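Protein-tyrosine-phosphatase (Chaetomium thermophilum var. thermophilum DSM 1495, PDB 5M43) is the phosphatase domain of Yvh1, a dual-specificity phosphatase that probably removes phosphate from phosphotyrosine and from phosphoserine or phosphothreonine in proteins. Local coordinates at residues D9-N21 and G97-V111. Residues are numbered along the deposited sequence; the frame is centred on the assembly and turned at random.
Sequences DDELFVGGVFGAN and GVVLVHCAMGKSRSV. With NO3 (nitrate ion), chain B.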
loop_
_atom_site.group_PDB
_atom_site.type_symbol
_atom_site.label_atom_id
_atom_site.label_comp_id
_atom_site.label_asym_id
_atom_site.label_seq_id
_atom_site.Cartn_x
_atom_site.Cartn_y
_atom_site.Cartn_z
ATOM N N ASP A 9 -4.709 -6.838 11.357
ATOM C CA ASP A 9 -5.854 -6.166 11.949
ATOM C C ASP A 9 -6.319 -4.944 11.169
ATOM O O ASP A 9 -7.290 -4.318 11.576
ATOM C CB ASP A 9 -5.507 -5.766 13.380
ATOM C CG ASP A 9 -5.257 -6.966 14.242
ATOM O OD1 ASP A 9 -5.922 -7.998 13.994
ATOM O OD2 ASP A 9 -4.445 -6.877 15.198
ATOM N N ASP A 10 -5.671 -4.565 10.089
ATOM C CA ASP A 10 -6.048 -3.353 9.386
ATOM C C ASP A 10 -6.989 -3.697 8.254
ATOM O O ASP A 10 -6.742 -4.644 7.502
ATOM C CB ASP A 10 -4.797 -2.666 8.766
ATOM C CG ASP A 10 -3.752 -2.292 9.822
ATOM O OD1 ASP A 10 -4.126 -1.683 10.852
ATOM O OD2 ASP A 10 -2.589 -2.688 9.627
ATOM N N GLU A 11 -7.951 -2.819 8.007
ATOM C CA GLU A 11 -8.843 -3.038 6.858
ATOM C C GLU A 11 -8.200 -2.380 5.643
ATOM O O GLU A 11 -8.599 -1.312 5.151
ATOM C CB GLU A 11 -10.241 -2.497 7.122
ATOM C CG GLU A 11 -10.998 -3.214 8.309
ATOM C CD GLU A 11 -11.113 -4.734 8.024
ATOM O OE1 GLU A 11 -10.962 -5.532 8.956
ATOM O OE2 GLU A 11 -11.311 -5.121 6.886
ATOM N N LEU A 12 -7.224 -3.099 5.106
ATOM C CA LEU A 12 -6.302 -2.641 4.083
ATOM C C LEU A 12 -6.405 -3.659 2.947
ATOM O O LEU A 12 -6.221 -4.865 3.188
ATOM C CB LEU A 12 -4.903 -2.608 4.679
ATOM C CG LEU A 12 -3.763 -2.240 3.699
ATOM C CD1 LEU A 12 -4.048 -0.837 3.126
ATOM C CD2 LEU A 12 -2.442 -2.239 4.460
ATOM N N PHE A 13 -6.588 -3.148 1.722
ATOM C CA PHE A 13 -6.822 -3.990 0.547
ATOM C C PHE A 13 -5.850 -3.632 -0.547
ATOM O O PHE A 13 -5.368 -2.499 -0.628
ATOM C CB PHE A 13 -8.270 -3.800 0.013
ATOM C CG PHE A 13 -9.316 -4.398 0.926
ATOM C CD1 PHE A 13 -9.704 -3.771 2.132
ATOM C CD2 PHE A 13 -9.914 -5.627 0.591
ATOM C CE1 PHE A 13 -10.660 -4.346 2.994
ATOM C CE2 PHE A 13 -10.885 -6.203 1.473
ATOM C CZ PHE A 13 -11.231 -5.584 2.635
ATOM N N VAL A 14 -5.611 -4.596 -1.438
ATOM C CA VAL A 14 -4.691 -4.389 -2.572
ATOM C C VAL A 14 -5.314 -5.031 -3.807
ATOM O O VAL A 14 -6.000 -6.069 -3.735
ATOM C CB VAL A 14 -3.321 -5.016 -2.263
ATOM C CG1 VAL A 14 -3.390 -6.513 -2.136
ATOM C CG2 VAL A 14 -2.280 -4.708 -3.385
ATOM N N GLY A 15 -5.037 -4.429 -4.946
ATOM C CA GLY A 15 -5.545 -4.984 -6.188
ATOM C C GLY A 15 -5.064 -4.214 -7.383
ATOM O O GLY A 15 -4.219 -3.324 -7.267
ATOM N N GLY A 16 -5.538 -4.656 -8.547
ATOM C CA GLY A 16 -5.222 -4.019 -9.809
ATOM C C GLY A 16 -6.300 -3.053 -10.265
ATOM O O GLY A 16 -7.264 -2.749 -9.562
ATOM N N VAL A 17 -6.119 -2.558 -11.496
ATOM C CA VAL A 17 -6.940 -1.440 -11.934
ATOM C C VAL A 17 -8.359 -1.857 -12.277
ATOM O O VAL A 17 -9.300 -1.078 -12.069
ATOM C CB VAL A 17 -6.243 -0.721 -13.108
ATOM C CG1 VAL A 17 -6.173 -1.648 -14.336
ATOM C CG2 VAL A 17 -7.001 0.562 -13.401
ATOM N N PHE A 18 -8.553 -3.075 -12.831
ATOM C CA PHE A 18 -9.915 -3.440 -13.204
ATOM C C PHE A 18 -10.774 -3.636 -11.945
ATOM O O PHE A 18 -11.948 -3.229 -11.930
ATOM C CB PHE A 18 -9.885 -4.666 -14.101
ATOM C CG PHE A 18 -9.041 -4.432 -15.359
ATOM C CD1 PHE A 18 -9.356 -3.394 -16.260
ATOM C CD2 PHE A 18 -7.949 -5.233 -15.634
ATOM C CE1 PHE A 18 -8.599 -3.179 -17.417
ATOM C CE2 PHE A 18 -7.190 -5.028 -16.863
ATOM C CZ PHE A 18 -7.511 -3.975 -17.691
ATOM N N GLY A 19 -10.161 -4.150 -10.879
ATOM C CA GLY A 19 -10.876 -4.291 -9.610
ATOM C C GLY A 19 -11.108 -2.962 -8.937
ATOM O O GLY A 19 -12.195 -2.718 -8.403
ATOM N N ALA A 20 -10.120 -2.042 -9.035
ATOM C CA ALA A 20 -10.289 -0.756 -8.357
ATOM C C ALA A 20 -11.360 0.090 -9.043
ATOM O O ALA A 20 -11.869 1.049 -8.441
ATOM C CB ALA A 20 -8.970 0.020 -8.350
ATOM N N ASN A 21 -11.689 -0.219 -10.308
ATOM C CA ASN A 21 -12.739 0.517 -10.984
ATOM C C ASN A 21 -14.115 -0.096 -10.804
ATOM O O ASN A 21 -15.086 0.460 -11.330
ATOM C CB ASN A 21 -12.464 0.597 -12.486
ATOM C CG ASN A 21 -11.554 1.695 -12.789
ATOM O OD1 ASN A 21 -11.376 2.620 -11.996
ATOM N ND2 ASN A 21 -10.982 1.634 -13.940
ATOM N N GLY A 97 -11.304 4.317 8.523
ATOM C CA GLY A 97 -11.666 4.040 7.152
ATOM C C GLY A 97 -11.238 2.655 6.681
ATOM O O GLY A 97 -10.728 1.817 7.415
ATOM N N VAL A 98 -11.545 2.404 5.423
ATOM C CA VAL A 98 -11.106 1.189 4.747
ATOM C C VAL A 98 -10.321 1.607 3.515
ATOM O O VAL A 98 -10.866 2.272 2.617
ATOM C CB VAL A 98 -12.297 0.297 4.344
ATOM C CG1 VAL A 98 -11.850 -0.922 3.434
ATOM C CG2 VAL A 98 -13.027 -0.190 5.628
ATOM N N VAL A 99 -9.056 1.201 3.448
ATOM C CA VAL A 99 -8.143 1.694 2.435
ATOM C C VAL A 99 -7.841 0.635 1.383
ATOM O O VAL A 99 -7.392 -0.476 1.721
ATOM C CB VAL A 99 -6.809 2.135 3.043
ATOM C CG1 VAL A 99 -5.837 2.648 1.925
ATOM C CG2 VAL A 99 -7.022 3.227 4.106
ATOM N N LEU A 100 -8.044 0.993 0.112
ATOM C CA LEU A 100 -7.589 0.186 -1.034
ATOM C C LEU A 100 -6.341 0.853 -1.589
ATOM O O LEU A 100 -6.377 2.054 -1.857
ATOM C CB LEU A 100 -8.641 0.119 -2.140
ATOM C CG LEU A 100 -8.128 -0.411 -3.489
ATOM C CD1 LEU A 100 -7.713 -1.918 -3.363
ATOM C CD2 LEU A 100 -9.278 -0.245 -4.535
ATOM N N VAL A 101 -5.290 0.063 -1.811
ATOM C CA VAL A 101 -4.109 0.512 -2.535
ATOM C C VAL A 101 -4.107 -0.290 -3.825
ATOM O O VAL A 101 -4.105 -1.530 -3.792
ATOM C CB VAL A 101 -2.816 0.296 -1.736
ATOM C CG1 VAL A 101 -1.557 0.856 -2.557
ATOM C CG2 VAL A 101 -2.884 0.977 -0.340
ATOM N N HIS A 102 -4.097 0.383 -4.969
ATOM C CA HIS A 102 -4.078 -0.400 -6.207
ATOM C C HIS A 102 -3.053 0.144 -7.203
ATOM O O HIS A 102 -2.596 1.287 -7.112
ATOM C CB HIS A 102 -5.474 -0.417 -6.936
ATOM C CG HIS A 102 -5.716 0.827 -7.738
ATOM N ND1 HIS A 102 -5.403 0.920 -9.084
ATOM C CD2 HIS A 102 -6.212 2.046 -7.376
ATOM C CE1 HIS A 102 -5.694 2.132 -9.508
ATOM N NE2 HIS A 102 -6.203 2.824 -8.506
ATOM N N CYS A 103 -2.775 -0.653 -8.236
ATOM C CA CYS A 103 -1.950 -0.166 -9.350
ATOM C C CYS A 103 -2.520 -0.774 -10.628
ATOM O O CYS A 103 -3.749 -0.856 -10.741
ATOM C CB CYS A 103 -0.456 -0.512 -9.171
ATOM S SG CYS A 103 -0.045 -2.254 -8.846
ATOM N N ALA A 104 -1.684 -1.264 -11.526
ATOM C CA ALA A 104 -2.287 -1.938 -12.702
ATOM C C ALA A 104 -2.574 -3.397 -12.410
ATOM O O ALA A 104 -3.699 -3.869 -12.609
ATOM C CB ALA A 104 -1.394 -1.777 -13.946
ATOM N N MET A 105 -1.555 -4.140 -12.026
ATOM C CA MET A 105 -1.756 -5.568 -11.792
ATOM C C MET A 105 -1.997 -5.899 -10.335
ATOM O O MET A 105 -2.424 -7.031 -10.066
ATOM C CB MET A 105 -0.538 -6.378 -12.261
ATOM C CG MET A 105 -0.182 -6.294 -13.755
ATOM S SD MET A 105 1.331 -7.166 -14.099
ATOM C CE MET A 105 0.813 -8.814 -13.605
ATOM N N GLY A 106 -1.826 -4.949 -9.386
ATOM C CA GLY A 106 -1.803 -5.361 -8.002
ATOM C C GLY A 106 -0.655 -6.287 -7.678
ATOM O O GLY A 106 -0.796 -7.176 -6.823
ATOM N N LYS A 107 0.510 -6.055 -8.299
ATOM C CA LYS A 107 1.679 -6.915 -8.186
ATOM C C LYS A 107 2.884 -6.164 -7.646
ATOM O O LYS A 107 3.558 -6.659 -6.739
ATOM C CB LYS A 107 2.072 -7.539 -9.557
ATOM C CG LYS A 107 3.372 -8.290 -9.509
ATOM C CD LYS A 107 3.656 -8.851 -10.906
ATOM C CE LYS A 107 4.968 -9.569 -10.908
ATOM N NZ LYS A 107 5.359 -9.959 -12.368
ATOM N N SER A 108 3.199 -4.999 -8.216
ATOM C CA SER A 108 4.495 -4.363 -7.972
ATOM C C SER A 108 4.338 -2.979 -7.341
ATOM O O SER A 108 4.777 -2.755 -6.200
ATOM C CB SER A 108 5.261 -4.320 -9.301
ATOM O OG SER A 108 6.534 -3.683 -9.082
ATOM N N ARG A 109 3.692 -2.040 -8.026
ATOM C CA ARG A 109 3.590 -0.677 -7.483
ATOM C C ARG A 109 2.780 -0.650 -6.161
ATOM O O ARG A 109 3.246 -0.122 -5.150
ATOM C CB ARG A 109 2.961 0.251 -8.506
ATOM C CG ARG A 109 3.991 0.696 -9.586
ATOM C CD ARG A 109 3.264 1.385 -10.672
ATOM N NE ARG A 109 2.596 0.389 -11.538
ATOM C CZ ARG A 109 2.108 0.690 -12.739
ATOM N NH1 ARG A 109 2.207 1.939 -13.202
ATOM N NH2 ARG A 109 1.528 -0.279 -13.507
ATOM N N SER A 110 1.549 -1.171 -6.176
ATOM C CA SER A 110 0.701 -1.099 -4.988
ATOM C C SER A 110 1.294 -1.922 -3.843
ATOM O O SER A 110 1.175 -1.548 -2.676
ATOM C CB SER A 110 -0.748 -1.602 -5.290
ATOM O OG SER A 110 -0.643 -2.868 -5.890
ATOM N N VAL A 111 1.890 -3.073 -4.178
ATOM C CA VAL A 111 2.460 -3.944 -3.165
ATOM C C VAL A 111 3.624 -3.240 -2.488
ATOM O O VAL A 111 3.846 -3.408 -1.285
ATOM C CB VAL A 111 2.880 -5.282 -3.816
ATOM C CG1 VAL A 111 3.705 -6.189 -2.900
ATOM C CG2 VAL A 111 1.612 -6.069 -4.209
HETATM N N NO3 B . 1.892 -3.175 -11.197
HETATM O O1 NO3 B . 1.758 -4.303 -10.647
HETATM O O2 NO3 B . 1.054 -2.777 -12.045
HETATM O O3 NO3 B . 2.776 -2.388 -10.754
#
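A20 and H102 meet where the tightly packed end of this contact lies: the A20 methyl sits over one face of the imidazole, CB 3.6 Å from the ring centroid, and also touches L100 CD2. H102 CG stands between the backbone N and the carbonyl carbon (chi1 80°), which sets the ring beneath that methyl; ND1 donates to C103 O (2.9 Å, 161°), near the ring plane, while NE2 reaches S36 OG, fixing the ring's rotation. A leucine here would probably leave C103 O and S36 without their imidazole partner and free the start of the phosphate-binding loop to shift. Nearby, V17 N bonds A104 O at 3.0 Å from above the carbonyl plane, and G16 CA lies 3.2 Å from the same oxygen, leaving no room for a side chain.

The loop C103-R109 has the CX5R pattern of the protein tyrosine phosphatase P-loop. It wraps a nitrate, probably from crystallisation, in the place expected for phosphate: backbone N-H groups of M105, K107, S108 and R109 donate to its oxygens (A104 N weakly), and R109 NE and NH2 grip separate oxygens.

Strands 12-15 and 99-102 pair in parallel, V101 N to F13 O being nearly straight (2.8 Å, 173°). Packing is looser at the partly exposed start, where E11 CB touches V98 CG2 at 3.9 Å and the E11 carboxylate turns away to R5. L12 and V101 pack on both helices 71-83 and 109-121, V99 on the former and V14 on the latter; strand 12-15 lies between strands 4-5 and 99-102.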